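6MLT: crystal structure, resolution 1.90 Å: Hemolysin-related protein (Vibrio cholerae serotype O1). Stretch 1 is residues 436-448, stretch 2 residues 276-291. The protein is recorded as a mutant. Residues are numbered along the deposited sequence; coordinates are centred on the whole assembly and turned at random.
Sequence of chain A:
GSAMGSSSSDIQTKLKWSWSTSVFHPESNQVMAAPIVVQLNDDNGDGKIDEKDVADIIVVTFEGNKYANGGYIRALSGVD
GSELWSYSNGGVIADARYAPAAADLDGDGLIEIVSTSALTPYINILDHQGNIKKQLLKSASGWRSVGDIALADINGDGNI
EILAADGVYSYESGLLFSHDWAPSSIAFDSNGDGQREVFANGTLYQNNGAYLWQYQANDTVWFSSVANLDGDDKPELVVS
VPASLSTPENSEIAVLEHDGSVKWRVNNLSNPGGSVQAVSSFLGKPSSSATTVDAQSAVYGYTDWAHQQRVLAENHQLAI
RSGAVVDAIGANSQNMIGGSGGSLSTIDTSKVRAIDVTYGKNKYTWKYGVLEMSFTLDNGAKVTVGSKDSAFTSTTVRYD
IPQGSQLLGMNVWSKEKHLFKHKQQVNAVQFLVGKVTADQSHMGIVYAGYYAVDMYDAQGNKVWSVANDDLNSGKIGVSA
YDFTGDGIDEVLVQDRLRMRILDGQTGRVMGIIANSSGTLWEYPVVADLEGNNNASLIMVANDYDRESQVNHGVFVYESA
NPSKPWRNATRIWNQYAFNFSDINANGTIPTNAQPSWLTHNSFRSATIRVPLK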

# COMPACT_ATOMS: atom_id res chain seq x y z
N VAL A 436 -23.84 7.38 -3.99
CA VAL A 436 -22.55 7.71 -3.41
C VAL A 436 -22.24 6.75 -2.27
O VAL A 436 -23.14 6.31 -1.54
CB VAL A 436 -22.53 9.17 -2.92
N THR A 437 -20.96 6.41 -2.12
CA THR A 437 -20.50 5.54 -1.05
C THR A 437 -19.13 6.02 -0.58
O THR A 437 -18.32 6.48 -1.39
CB THR A 437 -20.41 4.08 -1.51
OG1 THR A 437 -19.59 3.99 -2.68
CG2 THR A 437 -21.79 3.52 -1.82
N ALA A 438 -18.88 5.91 0.73
CA ALA A 438 -17.60 6.31 1.28
C ALA A 438 -16.46 5.58 0.57
O ALA A 438 -16.48 4.35 0.44
CB ALA A 438 -17.56 6.01 2.78
N ASP A 439 -15.46 6.34 0.13
CA ASP A 439 -14.45 5.82 -0.78
C ASP A 439 -13.53 4.79 -0.12
O ASP A 439 -12.82 4.07 -0.84
CB ASP A 439 -13.61 6.96 -1.34
N GLN A 440 -13.51 4.69 1.21
CA GLN A 440 -12.60 3.79 1.91
C GLN A 440 -13.32 2.95 2.96
O GLN A 440 -12.72 2.53 3.95
CB GLN A 440 -11.45 4.56 2.55
CG GLN A 440 -10.79 5.59 1.64
CD GLN A 440 -10.08 4.98 0.43
OE1 GLN A 440 -10.05 3.77 0.25
NE2 GLN A 440 -9.51 5.84 -0.41
N SER A 441 -14.61 2.68 2.74
CA SER A 441 -15.37 1.88 3.70
C SER A 441 -14.86 0.45 3.78
O SER A 441 -15.19 -0.26 4.73
CB SER A 441 -16.85 1.88 3.33
OG SER A 441 -17.05 1.24 2.08
N HIS A 442 -14.08 0.01 2.79
CA HIS A 442 -13.52 -1.34 2.77
C HIS A 442 -12.18 -1.44 3.50
O HIS A 442 -11.71 -2.55 3.75
CB HIS A 442 -13.34 -1.79 1.32
CG HIS A 442 -12.39 -0.93 0.54
ND1 HIS A 442 -12.74 0.31 0.05
CD2 HIS A 442 -11.10 -1.13 0.18
CE1 HIS A 442 -11.70 0.83 -0.58
NE2 HIS A 442 -10.70 -0.02 -0.52
N MET A 443 -11.56 -0.31 3.83
CA MET A 443 -10.22 -0.29 4.40
C MET A 443 -10.25 -0.56 5.91
O MET A 443 -11.18 -0.15 6.62
CB MET A 443 -9.54 1.06 4.16
CG MET A 443 -9.25 1.36 2.69
SD MET A 443 -8.14 0.16 1.95
CE MET A 443 -6.64 0.47 2.89
N GLY A 444 -9.22 -1.25 6.38
CA GLY A 444 -9.05 -1.48 7.80
C GLY A 444 -7.60 -1.31 8.20
O GLY A 444 -6.68 -1.43 7.38
N ILE A 445 -7.42 -1.02 9.48
CA ILE A 445 -6.11 -0.93 10.12
C ILE A 445 -6.09 -1.95 11.25
O ILE A 445 -6.92 -1.89 12.16
CB ILE A 445 -5.84 0.48 10.67
CG1 ILE A 445 -5.87 1.51 9.54
CG2 ILE A 445 -4.52 0.53 11.41
CD1 ILE A 445 -6.26 2.90 10.01
N VAL A 446 -5.14 -2.88 11.20
CA VAL A 446 -5.10 -3.96 12.18
C VAL A 446 -3.72 -4.00 12.81
O VAL A 446 -2.70 -3.79 12.13
CB VAL A 446 -5.47 -5.32 11.55
CG1 VAL A 446 -4.45 -5.74 10.50
CG2 VAL A 446 -5.63 -6.39 12.63
N TYR A 447 -3.68 -4.27 14.12
CA TYR A 447 -2.42 -4.38 14.84
C TYR A 447 -2.62 -5.21 16.09
O TYR A 447 -3.74 -5.36 16.60
CB TYR A 447 -1.85 -3.00 15.20
CG TYR A 447 -2.52 -2.34 16.39
CD1 TYR A 447 -3.70 -1.62 16.24
CD2 TYR A 447 -1.96 -2.40 17.65
CE1 TYR A 447 -4.31 -1.00 17.32
CE2 TYR A 447 -2.55 -1.78 18.74
CZ TYR A 447 -3.72 -1.08 18.56
OH TYR A 447 -4.30 -0.46 19.65
N ALA A 448 -1.51 -5.74 16.59
CA ALA A 448 -1.49 -6.52 17.82
C ALA A 448 -0.92 -5.69 18.96
O ALA A 448 0.12 -5.03 18.79
CB ALA A 448 -0.66 -7.79 17.64
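Stretch 2 (276-291) VQAVSSFLGKPSSSAT

The hydroxyl of S289 is the polar hub of this contact: S289 OG lies 2.6 Å from S441 OG and 2.9 Å from H442 ND1, hydrogen-bonded to both, although which atom donates in either pair is open. Its CA-to-CB bond points toward stretch 1, and S289 CB packs 3.6 Å from D439 O. Two overlapping type I turns, A438 to S441 and Q440 to M443, shape stretch 1 beside it.

Away from this hub the two segments pair as antiparallel strands. The strand through G444, I445 and V446 runs against the one through A278 and V279 with an angle of 162° between their N-to-C directions and a closest axial approach of 4.8 Å. The register sets I445 opposite V279 (CA to CA 4.7 Å) as a non-hydrogen-bonded pair, flanked by two hydrogen-bonded pairs, G444 with S280 and V446 with A278. In the first, G444 N donates to S280 O at 2.9 Å and S280 N to G444 O at 3.2 Å; in the second, V446 N to A278 O and A278 N to V446 O are both 3.0 Å. The same carbonyls also meet CA-H groups, V279 CA 3.4 Å from G444 O and, beyond the second pair, Q277 CA 3.2 Å from V446 O. At the A448 end of the ladder, a water spans the stretches, accepting from A448 N at 2.9 Å and lying 2.8 Å from V276 O.

Side chains alternate between the faces of the ladder. On the face of I445 and V279, I445 CG1 comes within 4.1 Å of V279 CG2, while M443, whose CA-to-CB bond points away, curls back through three m rotamers to bring M443 CE 3.7 Å from V279 CG1. On the face of V446 and A278, V446 CG1 lies 4.0 Å from A278 CB and 3.6 Å from F282 CZ. The F282 ring presents its edge to the G444 carbonyl, with F282 CD2 3.4 Å from G444 O. G444 leaves room for this ring: an ideal CB there would stand a tight 3.2 Å from F282 CD2.

At S280 stretch 2 turns a corner, yet it keeps its hold on stretch 1 through L283 N, which donates to H442 O at 2.9 Å. The CA-to-CB bond of L283 points toward stretch 1, and L283 CD1 reaches 3.3 Å from M443 O. Residues on both sides of L283 in sequence line H442, whose chi1 is p: H442 CB lies 3.3 Å from G284 O, P286 CA sits over one ring face in a CH-pi contact 3.8 Å from the centroid of the H442 ring, and S281 OG approaches the ring edge, 3.1 Å from H442 CD2. Residues 286-289 form a 3-10 segment that ends with S289, and a second water bridges S288 OG (2.8 Å) and S441 OG (3.1 Å). Farther out, the contact loosens: T437 OG1 makes a weak 3.0 Å hydrogen bond to S289 O, and both T437 and T291 are poorly ordered. Together the stretches bury 968 Å², both sides summed.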

# COMPACT_ATOMS: atom_id res chain seq x y z
N VAL A 276 3.40 -1.98 15.16
CA VAL A 276 3.31 -2.10 13.71
C VAL A 276 1.88 -2.46 13.35
O VAL A 276 1.15 -3.04 14.16
CB VAL A 276 4.32 -3.16 13.19
CG1 VAL A 276 3.98 -4.54 13.72
CG2 VAL A 276 4.37 -3.17 11.66
N GLN A 277 1.47 -2.08 12.14
CA GLN A 277 0.14 -2.35 11.64
C GLN A 277 0.23 -2.88 10.22
O GLN A 277 1.24 -2.71 9.53
CB GLN A 277 -0.75 -1.10 11.60
CG GLN A 277 -0.32 0.03 12.50
CD GLN A 277 0.94 0.76 12.02
OE1 GLN A 277 1.28 0.76 10.84
NE2 GLN A 277 1.64 1.37 12.95
N ALA A 278 -0.85 -3.53 9.80
CA ALA A 278 -1.13 -3.79 8.39
C ALA A 278 -2.37 -3.00 8.01
O ALA A 278 -3.29 -2.86 8.82
CB ALA A 278 -1.32 -5.29 8.13
N VAL A 279 -2.39 -2.47 6.79
CA VAL A 279 -3.48 -1.63 6.31
C VAL A 279 -3.90 -2.18 4.95
O VAL A 279 -3.08 -2.28 4.04
CB VAL A 279 -3.05 -0.16 6.19
CG1 VAL A 279 -4.23 0.71 5.73
CG2 VAL A 279 -2.47 0.33 7.51
N SER A 280 -5.17 -2.54 4.81
CA SER A 280 -5.57 -3.22 3.59
C SER A 280 -7.09 -3.24 3.47
O SER A 280 -7.81 -2.68 4.30
CB SER A 280 -5.01 -4.64 3.55
OG SER A 280 -4.99 -5.12 2.22
N SER A 281 -7.56 -3.87 2.40
CA SER A 281 -8.99 -4.09 2.17
C SER A 281 -9.43 -5.28 3.02
O SER A 281 -9.46 -6.43 2.57
CB SER A 281 -9.27 -4.33 0.69
OG SER A 281 -8.85 -3.24 -0.10
N PHE A 282 -9.74 -4.99 4.28
CA PHE A 282 -10.13 -6.00 5.26
C PHE A 282 -11.63 -6.11 5.46
O PHE A 282 -12.12 -7.16 5.88
CB PHE A 282 -9.52 -5.69 6.63
CG PHE A 282 -8.03 -5.86 6.72
CD1 PHE A 282 -7.44 -7.09 6.52
CD2 PHE A 282 -7.23 -4.79 7.09
CE1 PHE A 282 -6.07 -7.25 6.65
CE2 PHE A 282 -5.85 -4.95 7.22
CZ PHE A 282 -5.28 -6.18 7.00
N LEU A 283 -12.36 -5.02 5.22
CA LEU A 283 -13.77 -4.93 5.56
C LEU A 283 -14.68 -5.12 4.36
O LEU A 283 -15.90 -5.15 4.52
CB LEU A 283 -14.06 -3.58 6.22
CG LEU A 283 -13.11 -3.18 7.36
CD1 LEU A 283 -13.58 -1.88 8.00
CD2 LEU A 283 -13.03 -4.29 8.39
N GLY A 284 -14.11 -5.26 3.17
CA GLY A 284 -14.89 -5.43 1.96
C GLY A 284 -13.95 -5.38 0.77
O GLY A 284 -12.77 -5.05 0.89
N LYS A 285 -14.50 -5.75 -0.38
CA LYS A 285 -13.71 -5.66 -1.60
C LYS A 285 -13.58 -4.19 -2.01
O LYS A 285 -14.49 -3.39 -1.76
CB LYS A 285 -14.37 -6.46 -2.72
N PRO A 286 -12.46 -3.80 -2.61
CA PRO A 286 -12.34 -2.41 -3.08
C PRO A 286 -13.51 -1.95 -3.93
O PRO A 286 -13.91 -0.78 -3.85
CB PRO A 286 -11.03 -2.43 -3.89
CG PRO A 286 -10.22 -3.51 -3.26
CD PRO A 286 -11.21 -4.56 -2.81
N SER A 287 -14.10 -2.84 -4.73
CA SER A 287 -15.24 -2.47 -5.56
C SER A 287 -16.48 -2.12 -4.73
O SER A 287 -17.34 -1.39 -5.22
CB SER A 287 -15.57 -3.60 -6.53
OG SER A 287 -15.97 -4.76 -5.83
N SER A 288 -16.58 -2.63 -3.50
CA SER A 288 -17.73 -2.33 -2.66
C SER A 288 -17.78 -0.86 -2.24
O SER A 288 -18.82 -0.42 -1.74
CB SER A 288 -17.72 -3.21 -1.41
OG SER A 288 -16.71 -2.82 -0.49
N SER A 289 -16.70 -0.11 -2.45
CA SER A 289 -16.66 1.31 -2.13
C SER A 289 -16.73 2.20 -3.36
O SER A 289 -16.70 3.43 -3.23
CB SER A 289 -15.39 1.65 -1.34
OG SER A 289 -15.48 1.18 -0.01
N ALA A 290 -16.83 1.62 -4.55
CA ALA A 290 -16.80 2.39 -5.78
C ALA A 290 -18.18 2.97 -6.11
O ALA A 290 -19.21 2.36 -5.84
CB ALA A 290 -16.32 1.53 -6.95
N THR A 291 -18.17 4.16 -6.70
CA THR A 291 -19.38 4.84 -7.14
C THR A 291 -19.58 4.54 -8.62
O THR A 291 -18.72 4.86 -9.44
CB THR A 291 -19.27 6.35 -6.89
OG1 THR A 291 -18.96 6.58 -5.51
CG2 THR A 291 -20.58 7.04 -7.22
O HOH W 1 0.85 -5.72 14.87
O HOH W 2 -16.99 -1.84 2.10